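Local coordinates for L-iditol 2-dehydrogenase (PDB 4OH1), which probably oxidises L-iditol with NAD+, as a member of the zinc-containing alcohol dehydrogenase family, at residues A[103-108]-A[121-126]; A[32-37]-A[136-141]; A[5-10]-A[70-75]. All coordinates share one frame; numbering follows the deposited sequence.

Contact 1: A[103-108]-A[121-126]. With ZN (zinc ion), chain C.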
loop_
_atom_site.group_PDB
_atom_site.type_symbol
_atom_site.label_atom_id
_atom_site.label_comp_id
_atom_site.label_asym_id
_atom_site.label_seq_id
_atom_site.Cartn_x
_atom_site.Cartn_y
_atom_site.Cartn_z
ATOM N N ALA A 103 -6.208 22.204 14.727
ATOM C CA ALA A 103 -7.252 21.182 14.926
ATOM C C ALA A 103 -7.017 20.439 16.241
ATOM O O ALA A 103 -5.918 20.002 16.496
ATOM C CB ALA A 103 -7.246 20.190 13.749
ATOM N N LYS A 104 -8.059 20.318 17.062
ATOM C CA LYS A 104 -8.018 19.583 18.318
ATOM C C LYS A 104 -8.826 18.289 18.208
ATOM O O LYS A 104 -10.059 18.309 18.136
ATOM C CB LYS A 104 -8.586 20.438 19.443
ATOM C CG LYS A 104 -8.588 19.759 20.840
ATOM C CD LYS A 104 -7.218 19.315 21.223
ATOM C CE LYS A 104 -7.111 18.914 22.653
ATOM N NZ LYS A 104 -7.950 17.742 22.906
ATOM N N TYR A 105 -8.122 17.162 18.253
ATOM C CA TYR A 105 -8.774 15.863 18.187
ATOM C C TYR A 105 -9.250 15.431 19.593
ATOM O O TYR A 105 -8.575 15.702 20.573
ATOM C CB TYR A 105 -7.772 14.844 17.633
ATOM C CG TYR A 105 -7.054 15.369 16.415
ATOM C CD1 TYR A 105 -7.779 15.868 15.326
ATOM C CD2 TYR A 105 -5.667 15.396 16.351
ATOM C CE1 TYR A 105 -7.141 16.385 14.200
ATOM C CE2 TYR A 105 -5.003 15.906 15.208
ATOM C CZ TYR A 105 -5.759 16.390 14.135
ATOM O OH TYR A 105 -5.174 16.890 12.992
ATOM N N CYS A 106 -10.388 14.758 19.694
ATOM C CA CYS A 106 -10.933 14.431 21.013
ATOM C C CYS A 106 -10.300 13.156 21.564
ATOM O O CYS A 106 -10.331 12.902 22.777
ATOM C CB CYS A 106 -12.453 14.270 20.932
ATOM S SG CYS A 106 -12.977 12.681 20.298
ATOM N N GLY A 107 -9.779 12.303 20.686
ATOM C CA GLY A 107 -9.083 11.108 21.135
ATOM C C GLY A 107 -9.994 10.083 21.735
ATOM O O GLY A 107 -9.518 9.062 22.233
ATOM N N CYS A 108 -11.306 10.295 21.665
ATOM C CA CYS A 108 -12.194 9.292 22.235
ATOM C C CYS A 108 -13.487 9.062 21.489
ATOM O O CYS A 108 -14.420 8.540 22.063
ATOM C CB CYS A 108 -12.443 9.550 23.746
ATOM S SG CYS A 108 -13.173 11.117 24.108
ATOM N N SER A 121 -15.080 13.125 15.153
ATOM C CA SER A 121 -16.489 13.557 15.430
ATOM C C SER A 121 -16.714 14.714 16.374
ATOM O O SER A 121 -17.778 15.285 16.352
ATOM C CB SER A 121 -17.290 12.428 16.073
ATOM O OG SER A 121 -17.250 11.317 15.257
ATOM N N ASN A 122 -15.797 14.956 17.303
ATOM C CA ASN A 122 -15.917 16.079 18.234
ATOM C C ASN A 122 -14.801 17.073 17.987
ATOM O O ASN A 122 -14.156 17.571 18.918
ATOM C CB ASN A 122 -15.833 15.606 19.666
ATOM C CG ASN A 122 -16.803 14.519 19.948
ATOM O OD1 ASN A 122 -16.448 13.451 20.424
ATOM N ND2 ASN A 122 -18.033 14.749 19.577
HETATM N N MSE A 123 -14.600 17.365 16.722
HETATM C CA MSE A 123 -13.465 18.148 16.303
HETATM C C MSE A 123 -13.519 19.524 16.962
HETATM O O MSE A 123 -14.558 20.131 16.984
HETATM C CB MSE A 123 -13.510 18.286 14.791
HETATM C CG MSE A 123 -12.326 19.078 14.234
HETATM SE SE MSE A 123 -10.675 18.011 14.216
HETATM C CE MSE A 123 -11.129 17.037 12.545
ATOM N N GLY A 124 -12.415 19.982 17.525
ATOM C CA GLY A 124 -12.281 21.357 18.028
ATOM C C GLY A 124 -11.403 22.116 17.038
ATOM O O GLY A 124 -10.570 21.493 16.350
ATOM N N TYR A 125 -11.618 23.437 16.909
ATOM C CA TYR A 125 -10.795 24.298 16.051
ATOM C C TYR A 125 -10.345 25.518 16.823
ATOM O O TYR A 125 -11.172 26.239 17.323
ATOM C CB TYR A 125 -11.581 24.766 14.835
ATOM C CG TYR A 125 -12.221 23.665 14.007
ATOM C CD1 TYR A 125 -11.531 23.071 12.979
ATOM C CD2 TYR A 125 -13.527 23.239 14.252
ATOM C CE1 TYR A 125 -12.087 22.059 12.197
ATOM C CE2 TYR A 125 -14.104 22.212 13.478
ATOM C CZ TYR A 125 -13.367 21.643 12.440
ATOM O OH TYR A 125 -13.896 20.660 11.649
ATOM N N ARG A 126 -9.046 25.751 16.944
ATOM C CA ARG A 126 -8.554 26.924 17.656
ATOM C C ARG A 126 -7.991 27.860 16.590
ATOM O O ARG A 126 -6.907 27.615 16.047
ATOM C CB ARG A 126 -7.470 26.570 18.676
ATOM C CG ARG A 126 -7.805 25.410 19.629
ATOM C CD ARG A 126 -8.783 25.771 20.772
ATOM N NE ARG A 126 -8.327 26.892 21.623
ATOM C CZ ARG A 126 -7.633 26.830 22.786
ATOM N NH1 ARG A 126 -7.220 25.698 23.362
ATOM N NH2 ARG A 126 -7.330 27.964 23.402
HETATM ZN ZN ZN C . -12.492 12.346 17.997
HETATM O O HOH W 1 -11.602 17.708 20.361
#

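Contact 2: A[32-37]-A[136-141]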
loop_
_atom_site.group_PDB
_atom_site.type_symbol
_atom_site.label_atom_id
_atom_site.label_comp_id
_atom_site.label_asym_id
_atom_site.label_seq_id
_atom_site.Cartn_x
_atom_site.Cartn_y
_atom_site.Cartn_z
ATOM N N LYS A 32 -4.630 26.534 30.783
ATOM C CA LYS A 32 -4.886 25.523 31.819
ATOM C C LYS A 32 -3.693 24.576 31.916
ATOM O O LYS A 32 -2.682 24.808 31.264
ATOM C CB LYS A 32 -6.096 24.689 31.476
ATOM C CG LYS A 32 -7.303 25.447 31.124
ATOM C CD LYS A 32 -8.484 24.485 31.107
ATOM C CE LYS A 32 -9.638 24.992 30.286
ATOM N NZ LYS A 32 -9.848 26.449 30.487
ATOM N N ASP A 33 -3.807 23.512 32.727
ATOM C CA ASP A 33 -2.661 22.599 33.036
ATOM C C ASP A 33 -2.017 21.928 31.792
ATOM O O ASP A 33 -0.782 21.792 31.709
ATOM C CB ASP A 33 -3.087 21.496 34.030
ATOM C CG ASP A 33 -3.443 22.049 35.422
ATOM O OD1 ASP A 33 -3.124 23.206 35.723
ATOM O OD2 ASP A 33 -4.053 21.319 36.218
ATOM N N GLU A 34 -2.860 21.542 30.843
ATOM C CA GLU A 34 -2.385 20.880 29.647
ATOM C C GLU A 34 -2.205 21.785 28.435
ATOM O O GLU A 34 -1.954 21.276 27.326
ATOM C CB GLU A 34 -3.310 19.722 29.307
ATOM C CG GLU A 34 -3.349 18.711 30.427
ATOM C CD GLU A 34 -4.046 17.452 30.042
ATOM O OE1 GLU A 34 -4.428 17.265 28.864
ATOM O OE2 GLU A 34 -4.225 16.634 30.939
ATOM N N GLU A 35 -2.295 23.103 28.651
ATOM C CA GLU A 35 -2.278 24.061 27.567
ATOM C C GLU A 35 -0.994 24.834 27.569
ATOM O O GLU A 35 -0.241 24.775 28.519
ATOM C CB GLU A 35 -3.457 25.025 27.668
ATOM C CG GLU A 35 -4.772 24.385 27.295
ATOM C CD GLU A 35 -5.986 25.298 27.498
ATOM O OE1 GLU A 35 -5.965 26.273 28.275
ATOM O OE2 GLU A 35 -7.003 25.005 26.867
ATOM N N ILE A 36 -0.761 25.566 26.483
ATOM C CA ILE A 36 0.489 26.250 26.237
ATOM C C ILE A 36 0.108 27.539 25.564
ATOM O O ILE A 36 -0.726 27.549 24.644
ATOM C CB ILE A 36 1.373 25.430 25.266
ATOM C CG1 ILE A 36 1.705 24.067 25.866
ATOM C CG2 ILE A 36 2.642 26.160 24.970
ATOM C CD1 ILE A 36 2.681 23.301 25.074
ATOM N N ARG A 37 0.728 28.634 25.983
ATOM C CA ARG A 37 0.526 29.886 25.324
ATOM C C ARG A 37 1.752 30.196 24.491
ATOM O O ARG A 37 2.898 30.065 24.944
ATOM C CB ARG A 37 0.274 30.992 26.325
ATOM C CG ARG A 37 0.043 32.321 25.635
ATOM C CD ARG A 37 0.578 33.458 26.476
ATOM N NE ARG A 37 -0.310 33.666 27.555
ATOM C CZ ARG A 37 0.025 34.095 28.771
ATOM N NH1 ARG A 37 1.271 34.391 29.125
ATOM N NH2 ARG A 37 -0.940 34.222 29.647
ATOM N N TYR A 136 -3.183 26.846 23.081
ATOM C CA TYR A 136 -3.540 25.601 22.433
ATOM C C TYR A 136 -3.310 24.490 23.449
ATOM O O TYR A 136 -2.516 24.631 24.372
ATOM C CB TYR A 136 -2.606 25.366 21.213
ATOM C CG TYR A 136 -2.740 26.367 20.088
ATOM C CD1 TYR A 136 -3.652 26.188 19.039
ATOM C CD2 TYR A 136 -2.012 27.538 20.104
ATOM C CE1 TYR A 136 -3.802 27.176 18.017
ATOM C CE2 TYR A 136 -2.140 28.483 19.100
ATOM C CZ TYR A 136 -3.020 28.298 18.064
ATOM O OH TYR A 136 -3.097 29.302 17.134
ATOM N N HIS A 137 -3.920 23.338 23.218
ATOM C CA HIS A 137 -3.620 22.151 24.022
ATOM C C HIS A 137 -2.249 21.645 23.626
ATOM O O HIS A 137 -1.859 21.758 22.464
ATOM C CB HIS A 137 -4.675 21.083 23.783
ATOM C CG HIS A 137 -4.556 19.919 24.697
ATOM N ND1 HIS A 137 -3.952 18.743 24.315
ATOM C CD2 HIS A 137 -4.980 19.732 25.964
ATOM C CE1 HIS A 137 -3.984 17.886 25.320
ATOM N NE2 HIS A 137 -4.616 18.459 26.329
HETATM N N MSE A 138 -1.505 21.108 24.572
HETATM C CA MSE A 138 -0.157 20.635 24.286
HETATM C C MSE A 138 -0.070 19.655 23.076
HETATM O O MSE A 138 0.883 19.658 22.366
HETATM C CB MSE A 138 0.420 19.976 25.542
HETATM C CG MSE A 138 -0.315 18.728 25.993
HETATM SE SE MSE A 138 0.194 18.177 27.850
HETATM C CE MSE A 138 -0.878 16.499 27.927
ATOM N N SER A 139 -1.093 18.851 22.846
ATOM C CA SER A 139 -1.164 17.988 21.718
ATOM C C SER A 139 -1.144 18.741 20.395
ATOM O O SER A 139 -0.801 18.164 19.402
ATOM C CB SER A 139 -2.416 17.140 21.763
ATOM O OG SER A 139 -3.601 17.918 21.543
ATOM N N GLN A 140 -1.401 20.042 20.403
ATOM C CA GLN A 140 -1.411 20.830 19.185
ATOM C C GLN A 140 -0.104 21.488 18.944
ATOM O O GLN A 140 0.008 22.157 17.972
ATOM C CB GLN A 140 -2.500 21.913 19.255
ATOM C CG GLN A 140 -3.874 21.307 19.441
ATOM C CD GLN A 140 -4.980 22.331 19.610
ATOM O OE1 GLN A 140 -5.390 22.610 20.736
ATOM N NE2 GLN A 140 -5.503 22.853 18.498
ATOM N N ILE A 141 0.884 21.339 19.818
ATOM C CA ILE A 141 2.065 22.181 19.738
ATOM C C ILE A 141 3.245 21.376 19.352
ATOM O O ILE A 141 3.502 20.374 20.003
ATOM C CB ILE A 141 2.359 22.848 21.111
ATOM C CG1 ILE A 141 1.276 23.855 21.448
ATOM C CG2 ILE A 141 3.702 23.512 21.136
ATOM C CD1 ILE A 141 1.123 24.987 20.469
#

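Contact 3: A[5-10]-A[70-75]. With ZN (zinc ion), chain B.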
loop_
_atom_site.group_PDB
_atom_site.type_symbol
_atom_site.label_atom_id
_atom_site.label_comp_id
_atom_site.label_asym_id
_atom_site.label_seq_id
_atom_site.Cartn_x
_atom_site.Cartn_y
_atom_site.Cartn_z
ATOM N N LEU A 5 -6.752 40.287 15.324
ATOM C CA LEU A 5 -7.615 40.552 14.180
ATOM C C LEU A 5 -8.809 39.637 14.192
ATOM O O LEU A 5 -8.675 38.484 14.520
ATOM C CB LEU A 5 -6.868 40.265 12.895
ATOM C CG LEU A 5 -5.523 40.954 12.816
ATOM C CD1 LEU A 5 -4.859 40.684 11.470
ATOM C CD2 LEU A 5 -5.672 42.410 13.060
ATOM N N PHE A 6 -9.950 40.161 13.766
ATOM C CA PHE A 6 -11.188 39.430 13.712
ATOM C C PHE A 6 -11.818 39.689 12.362
ATOM O O PHE A 6 -11.628 40.755 11.736
ATOM C CB PHE A 6 -12.143 39.945 14.796
ATOM C CG PHE A 6 -11.700 39.633 16.192
ATOM C CD1 PHE A 6 -10.759 40.445 16.839
ATOM C CD2 PHE A 6 -12.211 38.534 16.867
ATOM C CE1 PHE A 6 -10.330 40.153 18.130
ATOM C CE2 PHE A 6 -11.784 38.233 18.176
ATOM C CZ PHE A 6 -10.837 39.043 18.800
ATOM N N VAL A 7 -12.573 38.711 11.903
ATOM C CA VAL A 7 -13.382 38.863 10.716
ATOM C C VAL A 7 -14.601 39.590 11.227
ATOM O O VAL A 7 -15.301 39.041 12.077
ATOM C CB VAL A 7 -13.806 37.498 10.150
ATOM C CG1 VAL A 7 -14.785 37.669 8.988
ATOM C CG2 VAL A 7 -12.593 36.742 9.677
ATOM N N THR A 8 -14.824 40.822 10.743
ATOM C CA THR A 8 -15.952 41.672 11.163
ATOM C C THR A 8 -17.177 41.646 10.221
ATOM O O THR A 8 -18.291 41.852 10.670
ATOM C CB THR A 8 -15.488 43.134 11.423
ATOM O OG1 THR A 8 -14.676 43.600 10.338
ATOM C CG2 THR A 8 -14.660 43.207 12.722
ATOM N N SER A 9 -16.972 41.372 8.935
ATOM C CA SER A 9 -18.071 41.063 8.021
ATOM C C SER A 9 -17.621 40.074 6.965
ATOM O O SER A 9 -16.432 39.970 6.685
ATOM C CB SER A 9 -18.523 42.337 7.330
ATOM O OG SER A 9 -17.525 42.766 6.413
ATOM N N ILE A 10 -18.573 39.370 6.358
ATOM C CA ILE A 10 -18.292 38.452 5.226
ATOM C C ILE A 10 -18.978 38.960 3.965
ATOM O O ILE A 10 -19.716 39.948 4.024
ATOM C CB ILE A 10 -18.800 37.012 5.489
ATOM C CG1 ILE A 10 -20.211 37.072 6.100
ATOM C CG2 ILE A 10 -17.818 36.234 6.396
ATOM C CD1 ILE A 10 -21.053 35.860 5.813
HETATM N N MSE A 70 -15.301 37.329 14.501
HETATM C CA MSE A 70 -14.785 35.979 14.627
HETATM C C MSE A 70 -13.267 35.952 14.574
HETATM O O MSE A 70 -12.652 36.551 13.682
HETATM C CB MSE A 70 -15.362 35.189 13.490
HETATM C CG MSE A 70 -15.182 33.736 13.601
HETATM SE SE MSE A 70 -15.834 32.948 11.943
HETATM C CE MSE A 70 -14.454 33.464 10.628
ATOM N N SER A 71 -12.657 35.279 15.533
ATOM C CA SER A 71 -11.202 35.095 15.509
ATOM C C SER A 71 -10.840 34.233 14.324
ATOM O O SER A 71 -11.633 33.427 13.888
ATOM C CB SER A 71 -10.705 34.450 16.800
ATOM O OG SER A 71 -11.222 33.132 16.903
ATOM N N PHE A 72 -9.648 34.402 13.781
ATOM C CA PHE A 72 -9.219 33.532 12.709
ATOM C C PHE A 72 -7.707 33.424 12.659
ATOM O O PHE A 72 -6.996 34.104 13.409
ATOM C CB PHE A 72 -9.828 33.966 11.349
ATOM C CG PHE A 72 -9.291 35.277 10.825
ATOM C CD1 PHE A 72 -9.431 36.444 11.554
ATOM C CD2 PHE A 72 -8.682 35.340 9.585
ATOM C CE1 PHE A 72 -8.928 37.626 11.085
ATOM C CE2 PHE A 72 -8.183 36.538 9.100
ATOM C CZ PHE A 72 -8.280 37.681 9.858
ATOM N N GLY A 73 -7.233 32.577 11.755
ATOM C CA GLY A 73 -5.796 32.410 11.502
ATOM C C GLY A 73 -5.456 31.044 12.001
ATOM O O GLY A 73 -5.774 30.708 13.117
ATOM N N HIS A 74 -4.855 30.222 11.154
ATOM C CA HIS A 74 -4.465 28.877 11.567
ATOM C C HIS A 74 -3.071 28.439 11.042
ATOM O O HIS A 74 -2.733 27.253 11.057
ATOM C CB HIS A 74 -5.555 27.912 11.122
ATOM C CG HIS A 74 -5.649 27.812 9.651
ATOM N ND1 HIS A 74 -6.263 28.776 8.889
ATOM C CD2 HIS A 74 -5.110 26.931 8.782
ATOM C CE1 HIS A 74 -6.127 28.481 7.614
ATOM N NE2 HIS A 74 -5.441 27.360 7.524
ATOM N N GLU A 75 -2.275 29.394 10.567
ATOM C CA GLU A 75 -0.978 29.124 10.038
ATOM C C GLU A 75 -0.008 30.012 10.778
ATOM O O GLU A 75 -0.019 31.221 10.571
ATOM C CB GLU A 75 -0.939 29.417 8.550
ATOM C CG GLU A 75 -2.004 28.678 7.733
ATOM C CD GLU A 75 -1.882 28.901 6.186
ATOM O OE1 GLU A 75 -1.079 29.731 5.695
ATOM O OE2 GLU A 75 -2.577 28.190 5.449
HETATM ZN ZN ZN B . -3.875 26.621 5.812
HETATM O O HOH W 2 -7.743 36.086 15.354
HETATM O O HOH W 3 -3.713 25.569 3.671
HETATM O O HOH W 4 -5.510 24.882 5.789
#

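Contact 1: A[103-108]-A[121-126]
The four-cysteine zinc lobe of this alcohol dehydrogenase grows out of a short two-stranded antiparallel ribbon, in which K104 of strand 103-104 pairs with G124 of strand 124-125. K104 N gives a nearly straight bond to G124 O at 2.9 Å, although it stands well above the carbonyl plane. G124 N returns a bond of 3.0 Å to K104 O, this time in the carbonyl plane and on a lone pair. Where the strands part, a water spans the gap by donating to both K104 O and N122 O. On one side of the ribbon M123, bent at chi2 (76°), brings SE back to Y105, whose side chain points the same way. SE stands 3.8 Å from Y105 CD1, an oblique Met-aromatic contact, and also meets A103 CB at 4.1 Å. Beyond the ribbon, C106 SG binds zinc at 2.4 Å, while C108 N donates to the same sulfur and N122 OD1 lies 3.6 Å from it. C109, C112 and C120 complete the metal site. M90 of a second subunit packs on N122, Y105 reaches C112 of helix 110-113, and K104 leans on H137 of strand 133-137.

Contact 2: A[32-37]-A[136-141]
E34 OE1 receives H137 NE2 at 2.8 Å through its anti lone pair, a His-carboxylate hydrogen bond lying close to the imidazole plane. It closes the end of an antiparallel pairing between strands 35-44 and 133-137 of the GroES-like domain, just where the first strand leaves the type I turn K32-E35. The two side chains run side by side in the same direction, with carboxylate and ring planes 57° apart. H137 ND1 shares a hydrogen bond with S139 OG, so both ring nitrogens are engaged and the ring's rotation is fixed. The backbone of E34 joins in: its O accepts M138 N at 2.8 Å and also lies over one face of the H137 ring, toward the rim. Deeper in the sheet, I36 and Y136 form a hydrogen-bonded pair, with I36 N to Y136 O at 2.9 Å and Y136 N to I36 O at 3.0 Å. After H137 the chain turns into a 3-10 segment, and H137 N is taken up by Q140 OE1. R113 of a second subunit donates to I141 O. On the apolar side, I36 CD1 reaches I141 CG1 at 3.9 Å and M138 CB at 4.0 Å.

Contact 3: A[5-10]-A[70-75]
V7 and M70 form a hydrogen-bonded antiparallel pair, with V7 N donating to M70 O at 2.8 Å and M70 N returning to V7 O at 3.0 Å. The short strand 70-71 is only weakly bonded, and beyond it the backbones separate enough for a water to donate to L5 O and accept from F72 N. M70 O receives a further approach from F6 CA at 3.2 Å, a CA-H...O contact. Among the side chains, F72, V7 and M70 share the interface. F72 CG sits between the backbone N and the carbonyl carbon (chi1 69°), and V7 CG2 lies over one ring face, 3.9 Å from the centroid, in a CH-pi contact. The side chains of V7 and F72 cross at about a right angle, while F72 CE1 meets L5 CB at 3.8 Å. This pairing adds 70-71 as an edge strand to a three-stranded antiparallel sheet with 2-9 in the middle and 20-26 on its other side. From that edge the chain runs through G73, whose backbone angles favour glycine, into the metal site. There H74 NE2 binds zinc at 2.4 Å and E75 OE2 at 2.1 Å, with two waters, E157 and the oxidised C46 (cysteinesulfonic acid) also at the site; E75 OE1 forms a salt bridge to K344. V7 CG2 also touches M70 CE, 3.9 Å away at the tip of a chain bent only at chi3 (72°).

Overall arrangement
All three contacts are short antiparallel pairings, and two run on into zinc ligands. Contacts 1 and 2 have centres 13 Å apart and touch: K104 CE packs 3.4 Å from H137 CG, and R126 NH1 makes a long, weak ion pair with E35 OE2. Contact 1 is nested within the loop that contact 2 closes, and a second subunit touches both. Contact 3 lies about 20 Å from contact 1 and 21 Å from contact 2, centre to centre, and its segments alternate with those of contact 2. Contact 1 supplies C106 to the four-cysteine site, contact 3 leads into the H74-E75 site, and the Y136 side chain of contact 2 comes within about 7 Å of that of H74.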